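Side-chain contacts in osmotically inducible protein OsmC (Psychrobacter arcticus, PDB 2PN2), which is of unproven function but probably takes part in the response to osmotic stress and in detoxification: residues A[64-69]-A[107-112]; A[97-100]-A[105-108]. All blocks are in the same frame, centred on the assembly; numbering follows the deposited sequence. Where two conformers were deposited one is given.

Interaction 1: residues A[64-69]-A[107-112]; sequences LLATSL and SEVHIA
Ala-66 and Leu-69 of helix 61-83 settle on Val-109 and Ile-111 of strand 105-114, a helix-on-sheet packing in the core of this alpha+beta OsmC-family subunit. The axes of 64-69 and 107-112 approach to 9.1 Å at -45°. The side chains that meet are all apolar, and no hydrogen bond crosses. Val-109 divides its two methyls between two helix residues about one turn apart: CG2 meets the CB of Ala-66 at 4.1 Å, while CG1, anti to the backbone N (chi1 177°), lies 4.1 Å from Leu-69 CD2. That same leucine methyl also reaches Ile-111 CD1, the two side chains crossing at about a right angle, so a single branch of Leu-69 bridges two strand residues. The small Ala-66 brings the backbones close, with its CA 6.2 Å from that of Val-109, and its CB also touches Val-95 on the neighbouring strand 92-100.

Hydrogen bonds run within each segment rather than between them. On the helix, Ser-68 OG turns back to give its proton to Leu-65 O at 2.8 Å, while Thr-67 OG1 is hydrogen-bonded to Ser-23 OG of the second subunit. His-110 points to the other side of the strand, where its ring is held by a carboxylate: NE2 donates to Glu-108 OE1 at 2.6 Å, with the oxygen, using its anti lone pair, only 5° out of the imidazole plane.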
loop_
_atom_site.group_PDB
_atom_site.type_symbol
_atom_site.label_atom_id
_atom_site.label_comp_id
_atom_site.label_asym_id
_atom_site.label_seq_id
_atom_site.Cartn_x
_atom_site.Cartn_y
_atom_site.Cartn_z
ATOM N N LEU A 64 -3.982 -3.417 -1.018
ATOM C CA LEU A 64 -2.596 -3.206 -0.594
ATOM C C LEU A 64 -2.447 -1.886 0.178
ATOM O O LEU A 64 -1.793 -1.850 1.226
ATOM C CB LEU A 64 -1.675 -3.266 -1.822
ATOM C CG LEU A 64 -0.222 -3.657 -1.655
ATOM C CD1 LEU A 64 -0.162 -5.061 -1.067
ATOM C CD2 LEU A 64 0.433 -3.631 -3.034
ATOM N N LEU A 65 -3.072 -0.814 -0.315
ATOM C CA LEU A 65 -3.041 0.479 0.376
ATOM C C LEU A 65 -3.697 0.368 1.755
ATOM O O LEU A 65 -3.157 0.857 2.736
ATOM C CB LEU A 65 -3.769 1.551 -0.438
ATOM C CG LEU A 65 -3.720 2.995 0.053
ATOM C CD1 LEU A 65 -2.324 3.509 -0.116
ATOM C CD2 LEU A 65 -4.728 3.862 -0.718
ATOM N N ALA A 66 -4.882 -0.242 1.809
ATOM C CA ALA A 66 -5.631 -0.407 3.106
ATOM C C ALA A 66 -4.774 -1.187 4.093
ATOM O O ALA A 66 -4.591 -0.766 5.245
ATOM C CB ALA A 66 -7.000 -1.106 2.894
ATOM N N THR A 67 -4.181 -2.281 3.614
ATOM C CA THR A 67 -3.307 -3.116 4.454
ATOM C C THR A 67 -2.028 -2.409 4.938
ATOM O O THR A 67 -1.598 -2.636 6.070
ATOM C CB THR A 67 -2.973 -4.443 3.741
ATOM O OG1 THR A 67 -4.197 -5.019 3.279
ATOM C CG2 THR A 67 -2.239 -5.413 4.680
ATOM N N SER A 68 -1.428 -1.573 4.094
ATOM C CA SER A 68 -0.231 -0.798 4.461
ATOM C C SER A 68 -0.490 0.113 5.667
ATOM O O SER A 68 0.394 0.262 6.494
ATOM C CB SER A 68 0.340 0.020 3.278
ATOM O OG SER A 68 -0.422 1.172 2.995
ATOM N N LEU A 69 -1.711 0.664 5.775
ATOM C CA LEU A 69 -2.101 1.490 6.909
ATOM C C LEU A 69 -2.039 0.685 8.183
ATOM O O LEU A 69 -1.437 1.132 9.142
ATOM C CB LEU A 69 -3.524 2.061 6.763
ATOM C CG LEU A 69 -4.002 2.982 7.904
ATOM C CD1 LEU A 69 -2.977 4.146 8.186
ATOM C CD2 LEU A 69 -5.395 3.547 7.546
ATOM N N SER A 107 -12.758 5.174 0.683
ATOM C CA SER A 107 -13.474 6.157 1.526
ATOM C C SER A 107 -13.297 5.868 3.031
ATOM O O SER A 107 -13.339 6.792 3.841
ATOM C CB SER A 107 -14.957 6.202 1.171
ATOM O OG SER A 107 -15.602 4.945 1.395
ATOM N N GLU A 108 -13.177 4.591 3.414
ATOM C CA GLU A 108 -12.953 4.233 4.810
ATOM C C GLU A 108 -12.025 3.030 4.910
ATOM O O GLU A 108 -12.012 2.170 4.009
ATOM C CB GLU A 108 -14.280 3.909 5.539
ATOM C CG GLU A 108 -15.455 4.855 5.257
ATOM C CD GLU A 108 -16.727 4.523 6.044
ATOM O OE1 GLU A 108 -16.695 3.686 6.968
ATOM O OE2 GLU A 108 -17.761 5.133 5.735
ATOM N N VAL A 109 -11.215 3.006 5.969
ATOM C CA VAL A 109 -10.411 1.826 6.305
ATOM C C VAL A 109 -10.674 1.546 7.771
ATOM O O VAL A 109 -10.371 2.401 8.640
ATOM C CB VAL A 109 -8.909 2.009 6.062
ATOM C CG1 VAL A 109 -8.164 0.758 6.499
ATOM C CG2 VAL A 109 -8.617 2.315 4.595
ATOM N N HIS A 110 -11.259 0.385 8.060
ATOM C CA HIS A 110 -11.544 -0.010 9.450
ATOM C C HIS A 110 -10.493 -1.021 9.850
ATOM O O HIS A 110 -10.279 -2.007 9.125
ATOM C CB HIS A 110 -12.950 -0.588 9.643
ATOM C CG HIS A 110 -14.050 0.257 9.080
ATOM N ND1 HIS A 110 -15.304 -0.247 8.821
ATOM C CD2 HIS A 110 -14.068 1.547 8.656
ATOM C CE1 HIS A 110 -16.067 0.710 8.320
ATOM N NE2 HIS A 110 -15.337 1.804 8.198
ATOM N N ILE A 111 -9.823 -0.766 10.973
ATOM C CA ILE A 111 -8.747 -1.613 11.487
ATOM C C ILE A 111 -9.149 -2.028 12.894
ATOM O O ILE A 111 -9.281 -1.178 13.760
ATOM C CB ILE A 111 -7.375 -0.877 11.513
ATOM C CG1 ILE A 111 -7.033 -0.255 10.154
ATOM C CG2 ILE A 111 -6.241 -1.811 11.989
ATOM C CD1 ILE A 111 -7.624 1.122 9.948
ATOM N N ALA A 112 -9.417 -3.320 13.089
ATOM C CA ALA A 112 -9.770 -3.876 14.397
ATOM C C ALA A 112 -8.507 -4.541 14.935
ATOM O O ALA A 112 -8.082 -5.583 14.413
ATOM C CB ALA A 112 -10.907 -4.894 14.272
#

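Interaction 2: residues A[97-100]-A[105-108]; sequences KVMA and RVSE. With SO4 (sulfate ion), chain D.
Val-98 faces both Ser-107 and Glu-108 across the hairpin of strands 92-100 and 105-114, the mark of a classic beta bulge. Its carbonyl oxygen accepts two backbone protons from the same face of its plane, from Ser-107 N at 2.9 Å and Glu-108 N at 3.2 Å; Val-98 N returns a nearly straight bond to Glu-108 O (2.9 Å, 171°). Towards the turn, Ala-100 N donates to Arg-105 O at 2.9 Å, nearly along the C=O axis, and Arg-105 N answers to Ala-100 O.

Ala-100 CB sits over one face of the Arg-105 guanidinium, 3.6 Å from NH2, while NH1 bonds to Pro-103 O in the turn. A leucine in place of Arg-105 would probably leave that carbonyl without its donor and take the flat cover off Ala-100. Selenomethionine Met-99, bent at chi2 and chi3, curls back to put SE 3.9 Å from Val-106 CG2.

Lys-97 NZ binds Thr-62 OG1 and forms a salt bridge with Asp-63, with only a weak bond to sulfate O1 at 3.3 Å. Thus the hairpin's end lies against the start of helix 61-83, strand 145-150 flanks it through Ser-107 and Phe-145, and Val-106 N is hydrogen-bonded to Ser-139 OG of the second subunit.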
loop_
_atom_site.group_PDB
_atom_site.type_symbol
_atom_site.label_atom_id
_atom_site.label_comp_id
_atom_site.label_asym_id
_atom_site.label_seq_id
_atom_site.Cartn_x
_atom_site.Cartn_y
_atom_site.Cartn_z
ATOM N N LYS A 97 -12.139 -2.471 4.120
ATOM C CA LYS A 97 -12.131 -1.226 3.345
ATOM C C LYS A 97 -13.517 -0.948 2.818
ATOM O O LYS A 97 -14.274 -1.887 2.539
ATOM C CB LYS A 97 -11.102 -1.251 2.199
ATOM C CG LYS A 97 -11.461 -2.132 1.016
ATOM C CD LYS A 97 -10.513 -1.960 -0.157
ATOM C CE LYS A 97 -11.086 -2.736 -1.333
ATOM N NZ LYS A 97 -10.113 -2.850 -2.424
ATOM N N VAL A 98 -13.836 0.341 2.694
ATOM C CA VAL A 98 -15.060 0.797 2.056
ATOM C C VAL A 98 -14.599 1.675 0.886
ATOM O O VAL A 98 -13.653 2.485 1.023
ATOM C CB VAL A 98 -15.972 1.608 2.998
ATOM C CG1 VAL A 98 -17.304 1.995 2.280
ATOM C CG2 VAL A 98 -16.273 0.801 4.272
HETATM N N MSE A 99 -15.249 1.485 -0.259
HETATM C CA MSE A 99 -14.986 2.271 -1.457
HETATM C C MSE A 99 -16.140 3.231 -1.680
HETATM O O MSE A 99 -17.261 2.975 -1.222
HETATM C CB MSE A 99 -14.846 1.370 -2.696
HETATM C CG MSE A 99 -13.801 0.253 -2.589
HETATM SE SE MSE A 99 -12.003 0.883 -2.275
HETATM C CE MSE A 99 -11.534 1.614 -3.985
ATOM N N ALA A 100 -15.829 4.346 -2.348
ATOM C CA ALA A 100 -16.796 5.304 -2.864
ATOM C C ALA A 100 -16.635 5.253 -4.386
ATOM O O ALA A 100 -15.624 4.757 -4.894
ATOM C CB ALA A 100 -16.530 6.705 -2.341
ATOM N N ARG A 105 -12.430 5.090 -5.430
ATOM C CA ARG A 105 -11.376 5.420 -4.471
ATOM C C ARG A 105 -11.778 4.837 -3.117
ATOM O O ARG A 105 -12.944 4.489 -2.922
ATOM C CB ARG A 105 -11.224 6.952 -4.348
ATOM C CG ARG A 105 -12.489 7.642 -3.807
ATOM C CD ARG A 105 -12.511 9.157 -3.872
ATOM N NE ARG A 105 -13.684 9.625 -3.110
ATOM C CZ ARG A 105 -14.910 9.844 -3.602
ATOM N NH1 ARG A 105 -15.200 9.669 -4.887
ATOM N NH2 ARG A 105 -15.875 10.244 -2.770
ATOM N N VAL A 106 -10.820 4.761 -2.206
ATOM C CA VAL A 106 -11.036 4.309 -0.817
ATOM C C VAL A 106 -11.686 5.471 -0.054
ATOM O O VAL A 106 -11.241 6.622 -0.181
ATOM C CB VAL A 106 -9.699 3.921 -0.126
ATOM C CG1 VAL A 106 -9.928 3.426 1.337
ATOM C CG2 VAL A 106 -8.941 2.840 -0.937
ATOM N N SER A 107 -12.758 5.174 0.683
ATOM C CA SER A 107 -13.474 6.157 1.526
ATOM C C SER A 107 -13.297 5.868 3.031
ATOM O O SER A 107 -13.339 6.792 3.841
ATOM C CB SER A 107 -14.957 6.202 1.171
ATOM O OG SER A 107 -15.602 4.945 1.395
ATOM N N GLU A 108 -13.177 4.591 3.414
ATOM C CA GLU A 108 -12.953 4.233 4.810
ATOM C C GLU A 108 -12.025 3.030 4.910
ATOM O O GLU A 108 -12.012 2.170 4.009
ATOM C CB GLU A 108 -14.280 3.909 5.539
ATOM C CG GLU A 108 -15.455 4.855 5.257
ATOM C CD GLU A 108 -16.727 4.523 6.044
ATOM O OE1 GLU A 108 -16.695 3.686 6.968
ATOM O OE2 GLU A 108 -17.761 5.133 5.735
HETATM S S SO4 D . -9.047 -1.942 -6.715
HETATM O O1 SO4 D . -9.508 -2.830 -5.646
HETATM O O2 SO4 D . -7.589 -1.776 -6.657
HETATM O O3 SO4 D . -9.398 -2.571 -7.985
HETATM O O4 SO4 D . -9.712 -0.648 -6.609
#

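Strand 105-114 serves both contacts; their segments share Ser-107 and Glu-108, which work across the hairpin but do not touch helix segment 64-69. Interaction 1 is core: buried and made by apolar side chains, it lays helix 61-83 on the sheet, its centre about 6 Å from the centre of the chain. Interaction 2 lies nearer the surface, its centre about 14 Å out, and joins neighbouring strands mainly through backbone hydrogen bonds, with charged side chains at both ends of the paired segments. The two centres are 9 Å apart, and the contacts touch, for instance, where Ala-66 CB packs on Lys-97 CB at 4.2 Å. They illustrate a common division of labour: hydrogen bonds knit strands within a sheet, whereas side-chain packing fastens a helix onto it.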